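Long-range contacts in CRISPR-associated endonuclease Cas12b (Alicyclobacillus acidoterrestris, PDB 5U31), which uses a guide RNA to recognise target DNA beside a specific PAM and cleaves it with a RuvC nuclease domain, as part of bacterial CRISPR immunity: residues K256-Q261 with A356-R361; N269-D274 with P346-L351; R295-S300 with D338-L343; F304-K309 with D320-N325. The protein carries 3 engineered substitutions. All blocks are in the same frame, centred on the assembly; numbering follows the deposited sequence.

Contact 1: K256-Q261 with A356-R361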
# COMPACT_ATOMS: atom_id res chain seq x y z
N LYS A 256 -21.92 -10.62 23.60
CA LYS A 256 -22.76 -10.50 22.43
C LYS A 256 -22.54 -11.62 21.42
O LYS A 256 -23.18 -11.60 20.36
CB LYS A 256 -22.55 -9.15 21.73
CG LYS A 256 -23.42 -8.03 22.28
CD LYS A 256 -23.39 -6.81 21.36
CE LYS A 256 -24.32 -5.72 21.85
NZ LYS A 256 -24.32 -4.55 20.92
N ASN A 257 -21.67 -12.58 21.70
CA ASN A 257 -21.39 -13.68 20.78
C ASN A 257 -21.60 -15.05 21.41
O ASN A 257 -22.31 -15.88 20.84
CB ASN A 257 -19.96 -13.57 20.24
CG ASN A 257 -19.88 -12.77 18.96
OD1 ASN A 257 -19.92 -13.33 17.87
ND2 ASN A 257 -19.78 -11.45 19.09
N PHE A 258 -20.99 -15.31 22.56
CA PHE A 258 -21.14 -16.59 23.24
C PHE A 258 -21.62 -16.35 24.67
O PHE A 258 -20.90 -16.61 25.64
CB PHE A 258 -19.82 -17.39 23.20
CG PHE A 258 -18.59 -16.55 23.10
CD1 PHE A 258 -18.13 -15.84 24.20
CD2 PHE A 258 -17.87 -16.48 21.92
CE1 PHE A 258 -16.99 -15.07 24.11
CE2 PHE A 258 -16.73 -15.71 21.82
CZ PHE A 258 -16.28 -15.00 22.92
N VAL A 259 -22.85 -15.86 24.80
CA VAL A 259 -23.43 -15.63 26.12
C VAL A 259 -23.85 -16.95 26.76
O VAL A 259 -23.47 -17.26 27.89
CB VAL A 259 -24.60 -14.64 26.02
CG1 VAL A 259 -25.25 -14.44 27.39
CG2 VAL A 259 -24.13 -13.31 25.45
N GLY A 260 -24.64 -17.73 26.04
CA GLY A 260 -25.01 -19.06 26.49
C GLY A 260 -24.02 -20.14 26.15
O GLY A 260 -24.33 -21.33 26.31
N GLN A 261 -22.82 -19.78 25.68
CA GLN A 261 -21.83 -20.76 25.26
C GLN A 261 -20.60 -20.68 26.15
O GLN A 261 -19.47 -20.66 25.66
CB GLN A 261 -21.46 -20.54 23.79
CG GLN A 261 -22.67 -20.28 22.91
CD GLN A 261 -22.30 -20.13 21.44
OE1 GLN A 261 -23.06 -19.57 20.66
NE2 GLN A 261 -21.13 -20.64 21.07
N ALA A 356 -20.83 -25.14 15.13
CA ALA A 356 -19.81 -25.30 14.10
C ALA A 356 -19.20 -23.98 13.66
O ALA A 356 -18.30 -23.98 12.82
CB ALA A 356 -20.39 -26.04 12.90
N SER A 357 -19.67 -22.85 14.21
CA SER A 357 -19.09 -21.55 13.93
C SER A 357 -18.50 -20.92 15.19
O SER A 357 -18.12 -19.74 15.16
CB SER A 357 -20.13 -20.61 13.32
OG SER A 357 -21.03 -20.14 14.30
N PHE A 358 -18.41 -21.67 16.29
CA PHE A 358 -17.92 -21.10 17.54
C PHE A 358 -16.43 -20.83 17.49
O PHE A 358 -15.96 -19.81 18.00
CB PHE A 358 -18.25 -22.03 18.70
CG PHE A 358 -17.46 -21.74 19.94
CD1 PHE A 358 -17.84 -20.72 20.80
CD2 PHE A 358 -16.34 -22.49 20.25
CE1 PHE A 358 -17.11 -20.45 21.94
CE2 PHE A 358 -15.61 -22.22 21.39
CZ PHE A 358 -15.99 -21.20 22.24
N LEU A 359 -15.66 -21.74 16.90
CA LEU A 359 -14.20 -21.59 16.91
C LEU A 359 -13.75 -20.40 16.07
O LEU A 359 -12.78 -19.73 16.45
CB LEU A 359 -13.54 -22.88 16.43
CG LEU A 359 -13.52 -23.98 17.50
CD1 LEU A 359 -13.23 -25.36 16.91
CD2 LEU A 359 -12.51 -23.62 18.58
N THR A 360 -14.43 -20.11 14.96
CA THR A 360 -14.08 -18.91 14.20
C THR A 360 -14.50 -17.65 14.94
O THR A 360 -13.80 -16.63 14.89
CB THR A 360 -14.71 -18.95 12.81
OG1 THR A 360 -16.14 -18.93 12.92
CG2 THR A 360 -14.27 -20.19 12.05
N ARG A 361 -15.65 -17.69 15.62
CA ARG A 361 -16.05 -16.57 16.47
C ARG A 361 -15.01 -16.31 17.55
O ARG A 361 -14.58 -15.17 17.76
CB ARG A 361 -17.41 -16.84 17.12
CG ARG A 361 -18.62 -16.75 16.20
CD ARG A 361 -19.89 -16.91 17.04
NE ARG A 361 -20.97 -17.59 16.33
CZ ARG A 361 -22.06 -18.05 16.93
NH1 ARG A 361 -22.22 -17.91 18.24
NH2 ARG A 361 -23.00 -18.66 16.21
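Gln261 meets Arg361 and Phe358 through the two ends of its amide. OE1 of Gln261 lies 3.1 Å from NH1 of Arg361; the N-H...O angle of 125° makes this a weak hydrogen bond. NE2 of Gln261 comes to 3.3 Å from CD1 of Phe358, with amide and ring planes inclined at 45°. Next to it, CD2 of Phe258 reaches CE1 of Phe358 at 4.0 Å, and the two aromatic side chains cross at about a right angle. Asn257 adds OD1, 3.7 Å from CD of Arg361, against the aliphatic part of that chain. The contact thus joins the turn between helices 216-257 and 262-277 to the first turn of helix 358-374, within the REC1 (Helical-1) domain. Phe358 carries CG anti to its backbone N (chi1 163°), and its side chain also touches Leu264 and Leu351, while Phe258 packs on Val265. In the second shell, Arg361 NH2 gives a weak hydrogen bond to OG of Ser357, which occupies the N-cap position of helix 358-374 without a capping bond from its side chain. Asp355 accepts from Ser357 N and forms a long, weak ion pair with Arg361. Ser357 O takes both Arg361 N and Thr360 OG1, the latter 3.1 Å away and above the carbonyl plane.

Contact 2: N269-D274 with P346-L351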
# COMPACT_ATOMS: atom_id res chain seq x y z
N ASN A 269 -9.89 -22.78 26.12
CA ASN A 269 -8.80 -22.34 26.99
C ASN A 269 -7.93 -23.52 27.41
O ASN A 269 -6.70 -23.44 27.39
CB ASN A 269 -9.35 -21.62 28.22
CG ASN A 269 -9.84 -20.21 27.91
OD1 ASN A 269 -10.12 -19.88 26.77
ND2 ASN A 269 -9.94 -19.39 28.95
N GLN A 270 -8.57 -24.62 27.82
CA GLN A 270 -7.81 -25.84 28.09
C GLN A 270 -7.06 -26.29 26.84
O GLN A 270 -5.90 -26.72 26.93
CB GLN A 270 -8.75 -26.95 28.56
CG GLN A 270 -9.49 -26.66 29.86
CD GLN A 270 -10.42 -27.79 30.25
OE1 GLN A 270 -10.32 -28.90 29.74
NE2 GLN A 270 -11.34 -27.51 31.17
N LEU A 271 -7.69 -26.17 25.68
CA LEU A 271 -7.03 -26.54 24.43
C LEU A 271 -5.79 -25.69 24.21
O LEU A 271 -4.70 -26.21 23.92
CB LEU A 271 -8.00 -26.40 23.26
CG LEU A 271 -7.96 -27.41 22.11
CD1 LEU A 271 -8.53 -26.80 20.83
CD2 LEU A 271 -6.56 -27.94 21.86
N GLN A 272 -5.93 -24.37 24.36
CA GLN A 272 -4.83 -23.47 24.05
C GLN A 272 -3.65 -23.66 24.99
O GLN A 272 -2.50 -23.45 24.59
CB GLN A 272 -5.33 -22.03 24.06
CG GLN A 272 -6.21 -21.70 22.86
CD GLN A 272 -6.99 -20.42 23.02
OE1 GLN A 272 -7.58 -19.92 22.05
NE2 GLN A 272 -7.01 -19.88 24.23
N GLN A 273 -3.91 -24.05 26.24
CA GLN A 273 -2.82 -24.39 27.15
C GLN A 273 -2.39 -25.84 27.02
O GLN A 273 -1.25 -26.17 27.38
CB GLN A 273 -3.22 -24.10 28.60
CG GLN A 273 -2.03 -23.97 29.53
CD GLN A 273 -2.30 -23.06 30.71
OE1 GLN A 273 -3.15 -23.37 31.55
NE2 GLN A 273 -1.59 -21.94 30.77
N ASP A 274 -3.26 -26.71 26.50
CA ASP A 274 -2.84 -28.07 26.16
C ASP A 274 -1.68 -28.03 25.17
O ASP A 274 -0.61 -28.59 25.42
CB ASP A 274 -4.03 -28.85 25.58
CG ASP A 274 -3.78 -30.34 25.50
OD1 ASP A 274 -4.69 -31.11 25.88
OD2 ASP A 274 -2.69 -30.76 25.05
N PRO A 346 -11.71 -36.79 21.31
CA PRO A 346 -13.09 -36.71 21.82
C PRO A 346 -13.29 -35.67 22.90
O PRO A 346 -14.37 -35.06 22.95
CB PRO A 346 -13.35 -38.13 22.34
CG PRO A 346 -12.00 -38.70 22.61
CD PRO A 346 -11.10 -38.10 21.57
N GLU A 347 -12.28 -35.42 23.74
CA GLU A 347 -12.46 -34.44 24.81
C GLU A 347 -12.69 -33.04 24.27
O GLU A 347 -13.38 -32.24 24.91
CB GLU A 347 -11.25 -34.46 25.75
CG GLU A 347 -9.90 -34.30 25.07
CD GLU A 347 -8.78 -34.08 26.07
OE1 GLU A 347 -9.01 -33.40 27.09
OE2 GLU A 347 -7.66 -34.59 25.83
N TYR A 348 -12.15 -32.73 23.09
CA TYR A 348 -12.27 -31.41 22.49
C TYR A 348 -13.28 -31.36 21.35
O TYR A 348 -13.43 -30.31 20.72
CB TYR A 348 -10.91 -30.93 21.97
CG TYR A 348 -9.85 -30.76 23.03
CD1 TYR A 348 -9.98 -29.79 24.02
CD2 TYR A 348 -8.71 -31.56 23.04
CE1 TYR A 348 -9.01 -29.63 24.99
CE2 TYR A 348 -7.74 -31.40 24.00
CZ TYR A 348 -7.89 -30.43 24.98
OH TYR A 348 -6.92 -30.27 25.94
N GLN A 349 -13.97 -32.47 21.07
CA GLN A 349 -14.87 -32.50 19.92
C GLN A 349 -16.07 -31.58 20.08
O GLN A 349 -16.69 -31.23 19.07
CB GLN A 349 -15.35 -33.93 19.66
CG GLN A 349 -14.32 -34.81 19.00
CD GLN A 349 -14.86 -36.19 18.69
OE1 GLN A 349 -16.06 -36.43 18.81
NE2 GLN A 349 -13.97 -37.09 18.30
N ALA A 350 -16.40 -31.19 21.31
CA ALA A 350 -17.57 -30.36 21.54
C ALA A 350 -17.41 -28.94 21.00
O ALA A 350 -18.42 -28.25 20.81
CB ALA A 350 -17.89 -30.31 23.04
N LEU A 351 -16.18 -28.49 20.74
CA LEU A 351 -15.98 -27.14 20.22
C LEU A 351 -16.59 -26.99 18.83
O LEU A 351 -17.15 -25.94 18.51
CB LEU A 351 -14.50 -26.80 20.21
CG LEU A 351 -13.75 -26.91 21.54
CD1 LEU A 351 -12.26 -26.69 21.35
CD2 LEU A 351 -14.31 -25.93 22.55
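Gln270 touches Tyr348 lightly, its CB 4.5 Å from CE1 of the ring. One residue on, Leu271 carries most of the apolar contact from helix 262-277. Its CG stands 3.8 Å from the centroid of the Tyr348 ring and only 17° off the ring normal, the geometry of a CH-pi contact over the face. CB of Leu271 is 3.8 Å from CE1 of Tyr348, and the branch CD1 turns to CD1 of Leu351 at 3.8 Å. In Gln270, Leu271 and Asp274 the CB points toward the partner segment, so one face of helix 262-277 is laid against the segment leading into the short helix 350-353, within the REC1 (Helical-1) domain, where no strand lies between the two segments. Leu267, one turn earlier on the same helix, extends the apolar strip to Tyr348 and Leu351. At Asp274, CG is anti to the backbone N (chi1 -167°), and OD1 accepts a hydrogen bond from OH of Tyr348. OD1 lies at the ring edge, in its plane, while the carboxylate itself is turned 69° against the ring; the modelled length of 2.4 Å is doubtful at this resolution. OD2 of Asp274 forms a salt bridge with Lys342, which probably favours the charged carboxylate even though Glu347 OE2 approaches Asp274 OD1 to 4.6 Å.

Contact 3: R295-S300 with D338-L343. With nucleotides of chain C; nucleotides of chain B.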
# COMPACT_ATOMS: atom_id res chain seq x y z
N ARG A 295 -6.07 -18.08 11.21
CA ARG A 295 -5.11 -18.67 10.27
C ARG A 295 -5.00 -20.17 10.47
O ARG A 295 -4.95 -20.93 9.49
CB ARG A 295 -3.75 -17.99 10.45
CG ARG A 295 -2.57 -18.79 9.97
CD ARG A 295 -1.34 -17.90 9.90
NE ARG A 295 -1.43 -16.94 8.80
CZ ARG A 295 -0.40 -16.29 8.29
NH1 ARG A 295 0.82 -16.48 8.78
NH2 ARG A 295 -0.58 -15.44 7.29
N ALA A 296 -4.96 -20.63 11.72
CA ALA A 296 -4.87 -22.06 11.97
C ALA A 296 -6.16 -22.79 11.61
O ALA A 296 -6.12 -23.96 11.24
CB ALA A 296 -4.50 -22.31 13.43
N LEU A 297 -7.30 -22.10 11.70
CA LEU A 297 -8.59 -22.67 11.35
C LEU A 297 -8.93 -22.50 9.87
O LEU A 297 -10.10 -22.62 9.50
CB LEU A 297 -9.69 -22.05 12.21
CG LEU A 297 -9.74 -22.46 13.68
CD1 LEU A 297 -10.78 -21.63 14.41
CD2 LEU A 297 -10.06 -23.94 13.80
N ARG A 298 -7.94 -22.20 9.03
CA ARG A 298 -8.22 -21.99 7.62
C ARG A 298 -8.77 -23.27 6.99
O ARG A 298 -8.17 -24.34 7.12
CB ARG A 298 -6.97 -21.52 6.87
CG ARG A 298 -7.28 -20.91 5.51
CD ARG A 298 -6.03 -20.50 4.75
NE ARG A 298 -5.27 -19.48 5.45
CZ ARG A 298 -4.08 -19.68 6.01
NH1 ARG A 298 -3.46 -18.70 6.64
NH2 ARG A 298 -3.51 -20.88 5.94
N GLY A 299 -9.91 -23.15 6.32
CA GLY A 299 -10.56 -24.32 5.76
C GLY A 299 -11.20 -25.23 6.78
O GLY A 299 -11.38 -26.42 6.49
N SER A 300 -11.53 -24.72 7.96
CA SER A 300 -12.20 -25.53 8.97
C SER A 300 -13.65 -25.82 8.61
O SER A 300 -14.23 -26.77 9.14
CB SER A 300 -12.15 -24.84 10.33
OG SER A 300 -12.76 -23.56 10.25
N ASP A 338 -2.14 -29.78 13.18
CA ASP A 338 -2.14 -30.13 14.60
C ASP A 338 -3.38 -29.62 15.32
O ASP A 338 -3.85 -30.26 16.26
CB ASP A 338 -0.87 -29.60 15.26
CG ASP A 338 0.38 -30.17 14.64
OD1 ASP A 338 0.29 -30.74 13.54
OD2 ASP A 338 1.46 -30.06 15.26
N LEU A 339 -3.91 -28.48 14.88
CA LEU A 339 -5.14 -27.97 15.48
C LEU A 339 -6.31 -28.91 15.19
O LEU A 339 -7.11 -29.22 16.08
CB LEU A 339 -5.44 -26.57 14.97
CG LEU A 339 -5.93 -25.54 15.99
CD1 LEU A 339 -6.78 -24.48 15.30
CD2 LEU A 339 -6.68 -26.20 17.13
N PHE A 340 -6.41 -29.37 13.95
CA PHE A 340 -7.48 -30.30 13.61
C PHE A 340 -7.22 -31.68 14.20
O PHE A 340 -8.17 -32.41 14.51
CB PHE A 340 -7.64 -30.37 12.10
CG PHE A 340 -8.12 -29.08 11.48
CD1 PHE A 340 -9.25 -28.45 11.97
CD2 PHE A 340 -7.43 -28.51 10.43
CE1 PHE A 340 -9.69 -27.26 11.40
CE2 PHE A 340 -7.87 -27.33 9.86
CZ PHE A 340 -9.00 -26.71 10.35
N ALA A 341 -5.95 -32.05 14.37
CA ALA A 341 -5.64 -33.32 15.02
C ALA A 341 -6.11 -33.32 16.46
O ALA A 341 -6.64 -34.33 16.95
CB ALA A 341 -4.14 -33.60 14.93
N LYS A 342 -5.93 -32.20 17.16
CA LYS A 342 -6.36 -32.11 18.55
C LYS A 342 -7.86 -31.83 18.66
O LYS A 342 -8.48 -32.18 19.67
CB LYS A 342 -5.56 -31.04 19.29
CG LYS A 342 -5.67 -31.12 20.81
CD LYS A 342 -4.62 -32.03 21.44
CE LYS A 342 -3.25 -31.37 21.46
NZ LYS A 342 -2.27 -32.14 22.28
N LEU A 343 -8.46 -31.21 17.63
CA LEU A 343 -9.91 -31.02 17.62
C LEU A 343 -10.65 -32.31 17.31
O LEU A 343 -11.86 -32.39 17.54
CB LEU A 343 -10.30 -29.95 16.60
CG LEU A 343 -10.01 -28.49 16.95
CD1 LEU A 343 -10.39 -27.59 15.79
CD2 LEU A 343 -10.75 -28.06 18.21
P DT C 4 -0.10 -20.86 7.07
OP1 DT C 4 -1.04 -19.72 7.14
OP2 DT C 4 1.32 -20.62 6.71
O5' DT C 4 -0.14 -21.67 8.45
C5' DT C 4 -1.38 -22.15 8.95
C4' DT C 4 -1.17 -22.96 10.22
O4' DT C 4 -0.44 -24.17 9.90
C3' DT C 4 -0.35 -22.28 11.30
O3' DT C 4 -1.19 -21.46 12.10
C2' DT C 4 0.18 -23.47 12.08
C1' DT C 4 0.40 -24.52 10.98
N1 DT C 4 1.82 -24.59 10.50
C2 DT C 4 2.73 -25.30 11.24
O2 DT C 4 2.46 -25.89 12.27
N3 DT C 4 4.00 -25.31 10.72
C4 DT C 4 4.43 -24.68 9.56
O4 DT C 4 5.60 -24.75 9.18
C5 DT C 4 3.42 -23.95 8.84
C7 DT C 4 3.78 -23.24 7.57
C6 DT C 4 2.18 -23.94 9.34
P DT C 5 -0.57 -20.23 12.93
OP1 DT C 5 -1.70 -19.44 13.49
OP2 DT C 5 0.44 -19.56 12.09
O5' DT C 5 0.16 -20.93 14.16
C5' DT C 5 -0.60 -21.58 15.17
C4' DT C 5 0.32 -22.15 16.23
O4' DT C 5 1.06 -23.26 15.68
C3' DT C 5 1.38 -21.19 16.72
O3' DT C 5 0.87 -20.36 17.73
C2' DT C 5 2.44 -22.14 17.25
C1' DT C 5 2.35 -23.30 16.26
N1 DT C 5 3.37 -23.25 15.18
C2 DT C 5 4.58 -23.88 15.36
O2 DT C 5 4.86 -24.49 16.37
N3 DT C 5 5.44 -23.77 14.31
C4 DT C 5 5.23 -23.11 13.11
O4 DT C 5 6.07 -23.06 12.22
C5 DT C 5 3.94 -22.46 12.99
C7 DT C 5 3.60 -21.71 11.74
C6 DT C 5 3.09 -22.56 14.02
P G B 110 7.62 -34.57 14.13
OP1 G B 110 7.64 -35.99 14.59
OP2 G B 110 8.59 -34.10 13.11
O5' G B 110 6.16 -34.23 13.59
C5' G B 110 5.04 -34.23 14.47
C4' G B 110 3.88 -33.46 13.92
O4' G B 110 4.20 -32.05 13.81
C3' G B 110 3.44 -33.83 12.51
O3' G B 110 2.68 -35.02 12.47
C2' G B 110 2.68 -32.59 12.07
O2' G B 110 1.37 -32.57 12.63
C1' G B 110 3.51 -31.48 12.72
N9 G B 110 4.48 -30.91 11.76
C8 G B 110 5.83 -31.15 11.64
N7 G B 110 6.38 -30.47 10.67
C5 G B 110 5.33 -29.73 10.13
C6 G B 110 5.32 -28.81 9.05
O6 G B 110 6.26 -28.44 8.34
N1 G B 110 4.04 -28.30 8.84
C2 G B 110 2.92 -28.64 9.57
N2 G B 110 1.77 -28.05 9.22
N3 G B 110 2.93 -29.50 10.57
C4 G B 110 4.16 -30.00 10.79
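Leu297 and Leu339 meet through CD2 and CD1, 3.6 Å apart, where two overlapping beta turns, type I over 295-298 and type II over 297-300, lie on helix 337-343 of the REC1 domain. This is the tight side. CB of Ala296 packs 3.7 Å from the same CD1 of Leu339, and CB of Ser300 reaches CE1 of Phe340 at 3.6 Å, coming in at the ring edge near its plane. Arg298 O also lies at that edge. Packing thins toward Leu343, whose CD1 is 4.2 Å from CD2 of Leu297. The opposite character appears on the nucleic acid side, which is polar and charged. There Arg298, its CB directed away from the helix, grips one phosphate oxygen, OP1 of DT4 of chain C, with NH1 at 2.7 Å (151°) and NH2 at 3.0 Å (134°), while its NE bonds Asp859 O of the RuvC-II region. OP1 also sits over a face of the Arg295 guanidinium. From the helix, Asp338 OD1 accepts from O2' of G110 of chain B, in the sgRNA, though that modelled distance is doubtfully short. Within the second turn, Ser300 OG donates to Leu297 O at 2.9 Å, in the carbonyl plane and on a lone pair.

Contact 4: F304-K309 with D320-N325. With nucleotides of chain B.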
# COMPACT_ATOMS: atom_id res chain seq x y z
N PHE A 304 -15.11 -29.66 9.08
CA PHE A 304 -16.17 -29.88 10.07
C PHE A 304 -17.35 -30.63 9.46
O PHE A 304 -17.91 -31.53 10.10
CB PHE A 304 -16.62 -28.54 10.65
CG PHE A 304 -15.64 -27.92 11.61
CD1 PHE A 304 -15.88 -26.68 12.16
CD2 PHE A 304 -14.47 -28.59 11.95
CE1 PHE A 304 -14.97 -26.10 13.04
CE2 PHE A 304 -13.56 -28.02 12.83
CZ PHE A 304 -13.82 -26.78 13.37
N GLU A 305 -17.77 -30.26 8.25
CA GLU A 305 -18.86 -30.97 7.59
C GLU A 305 -18.48 -32.43 7.34
O GLU A 305 -19.30 -33.33 7.55
CB GLU A 305 -19.23 -30.29 6.28
CG GLU A 305 -19.86 -28.92 6.46
CD GLU A 305 -20.22 -28.27 5.14
OE1 GLU A 305 -19.91 -28.87 4.08
OE2 GLU A 305 -20.81 -27.17 5.15
N LYS A 306 -17.25 -32.66 6.89
CA LYS A 306 -16.79 -34.03 6.70
C LYS A 306 -16.69 -34.79 8.01
O LYS A 306 -16.91 -36.00 8.05
CB LYS A 306 -15.45 -34.01 5.97
CG LYS A 306 -15.57 -34.01 4.45
CD LYS A 306 -14.68 -32.95 3.82
CE LYS A 306 -14.41 -33.24 2.35
NZ LYS A 306 -15.65 -33.44 1.55
N TRP A 307 -16.38 -34.09 9.11
CA TRP A 307 -16.37 -34.75 10.41
C TRP A 307 -17.78 -35.08 10.90
O TRP A 307 -17.96 -36.03 11.67
CB TRP A 307 -15.66 -33.88 11.44
CG TRP A 307 -14.18 -33.98 11.42
CD1 TRP A 307 -13.42 -34.79 10.63
CD2 TRP A 307 -13.26 -33.24 12.23
NE1 TRP A 307 -12.09 -34.60 10.90
CE2 TRP A 307 -11.96 -33.65 11.88
CE3 TRP A 307 -13.42 -32.26 13.22
CZ2 TRP A 307 -10.83 -33.12 12.48
CZ3 TRP A 307 -12.29 -31.73 13.81
CH2 TRP A 307 -11.01 -32.17 13.44
N GLY A 308 -18.77 -34.30 10.46
CA GLY A 308 -20.14 -34.53 10.91
C GLY A 308 -20.69 -35.88 10.50
O GLY A 308 -21.50 -36.47 11.21
N LYS A 309 -20.26 -36.37 9.33
CA LYS A 309 -20.64 -37.69 8.81
C LYS A 309 -19.84 -38.82 9.43
O LYS A 309 -19.71 -39.89 8.82
CB LYS A 309 -20.47 -37.70 7.29
CG LYS A 309 -21.12 -36.53 6.59
CD LYS A 309 -20.69 -36.44 5.14
CE LYS A 309 -19.18 -36.44 5.01
NZ LYS A 309 -18.71 -36.24 3.61
N ASP A 320 -8.38 -38.12 10.83
CA ASP A 320 -7.18 -37.47 10.32
C ASP A 320 -7.15 -37.49 8.79
O ASP A 320 -6.90 -36.46 8.16
CB ASP A 320 -5.94 -38.15 10.89
CG ASP A 320 -4.66 -37.35 10.66
OD1 ASP A 320 -4.39 -36.97 9.50
OD2 ASP A 320 -3.93 -37.10 11.64
N ALA A 321 -7.41 -38.65 8.18
CA ALA A 321 -7.42 -38.73 6.72
C ALA A 321 -8.54 -37.90 6.12
O ALA A 321 -8.50 -37.60 4.92
CB ALA A 321 -7.54 -40.18 6.26
N GLU A 322 -9.53 -37.52 6.92
CA GLU A 322 -10.53 -36.55 6.49
C GLU A 322 -10.00 -35.13 6.56
O GLU A 322 -10.56 -34.23 5.92
CB GLU A 322 -11.79 -36.70 7.33
CG GLU A 322 -13.06 -36.29 6.62
CD GLU A 322 -13.53 -37.32 5.59
OE1 GLU A 322 -12.78 -38.28 5.31
OE2 GLU A 322 -14.65 -37.17 5.07
N ILE A 323 -8.93 -34.89 7.33
CA ILE A 323 -8.24 -33.61 7.30
C ILE A 323 -7.30 -33.54 6.11
O ILE A 323 -7.22 -32.52 5.41
CB ILE A 323 -7.49 -33.37 8.62
CG1 ILE A 323 -8.41 -33.58 9.81
CG2 ILE A 323 -6.89 -31.97 8.63
CD1 ILE A 323 -7.66 -33.78 11.11
N LYS A 324 -6.56 -34.63 5.86
CA LYS A 324 -5.61 -34.65 4.75
C LYS A 324 -6.30 -34.42 3.41
O LYS A 324 -5.71 -33.83 2.50
CB LYS A 324 -4.85 -35.98 4.73
CG LYS A 324 -4.06 -36.28 5.99
CD LYS A 324 -3.41 -37.66 5.90
CE LYS A 324 -2.62 -38.01 7.15
NZ LYS A 324 -1.60 -36.97 7.45
N ASN A 325 -7.55 -34.88 3.28
CA ASN A 325 -8.26 -34.71 2.01
C ASN A 325 -8.65 -33.26 1.78
O ASN A 325 -8.66 -32.79 0.64
CB ASN A 325 -9.50 -35.61 1.97
CG ASN A 325 -9.14 -37.08 2.00
OD1 ASN A 325 -8.03 -37.47 1.65
ND2 ASN A 325 -10.09 -37.90 2.43
P C B 112 0.38 -35.67 5.18
OP1 C B 112 -0.31 -36.99 5.18
OP2 C B 112 1.84 -35.61 4.91
O5' C B 112 -0.37 -34.71 4.15
C5' C B 112 -0.77 -35.17 2.86
C4' C B 112 -1.17 -34.03 1.95
O4' C B 112 -0.34 -32.89 2.25
C3' C B 112 -1.01 -34.30 0.46
O3' C B 112 -1.98 -33.55 -0.27
C2' C B 112 0.37 -33.73 0.16
O2' C B 112 0.54 -33.34 -1.18
C1' C B 112 0.41 -32.52 1.11
N1 C B 112 1.77 -32.20 1.56
C2 C B 112 2.49 -31.22 0.88
O2 C B 112 1.96 -30.65 -0.08
N3 C B 112 3.75 -30.92 1.29
C4 C B 112 4.27 -31.57 2.34
N4 C B 112 5.51 -31.25 2.71
C5 C B 112 3.55 -32.58 3.05
C6 C B 112 2.31 -32.86 2.63
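Across this contact Ile323 and Glu322 approach the Trp307 indole at its edge. CD1 of Ile323 lies in the ring plane, 3.5 Å from CZ2 of Trp307, and CB of Glu322 comes near that plane 4.1 Å from CD1 of Trp307. Other rings of the domain pack nearby: Tyr319 packs edge-to-face with the indole, Trp352 and Phe340 also touch it, and NE1 of Trp307 donates to Tyr319 O. The Glu322 carboxylate runs at only 24° to the indole plane as the two side chains run side by side in opposite senses. CG of Glu322 is anti to its backbone N (chi1 -151°). The further bend at chi2 turns the chain across Lys306 at about a right angle, and OE2 of Glu322 lies 3.3 Å from CG of Lys306. Helices 300-308 and 316-329, consecutive in the chain and roughly antiparallel (145°, segment axes 9.8 Å apart), make a helical hairpin. On helix 316-329, Lys324 NZ makes a salt bridge with Asp320 OD1 at 3.5 Å and a hydrogen bond to OP1 of C112 of chain B at 2.6 Å. Lys309 NZ is 4.4 Å from Glu322 OE2, too far for a salt bridge. Chemically, the contact combines apolar packing at the indole edge with the aliphatic parts of Glu322 and Lys306; the nearby lysine charges probably favour an ionised Glu322, without direct pairing.

All four contacts fall in the REC1 (Helical-1) domain, on one side of the chain's centre, and nest like brackets along the chain: contact 4 inside contact 3, both inside contact 2, and all within contact 1. Their centres lie about 11 Å (3 to 4), 12 Å (2 to 3), 15 Å (1 to 2) and 21 Å (1 to 4) apart. Helix 337-343 touches contacts 2 and 4 as well as forming part of contact 3. Leu359 of contact 1 meets Leu351, Leu297, Leu343 and Phe304, reaching all three others. One continuous helical packing unit thereby carries residues that bind DNA and guide RNA phosphates at contacts 3 and 4.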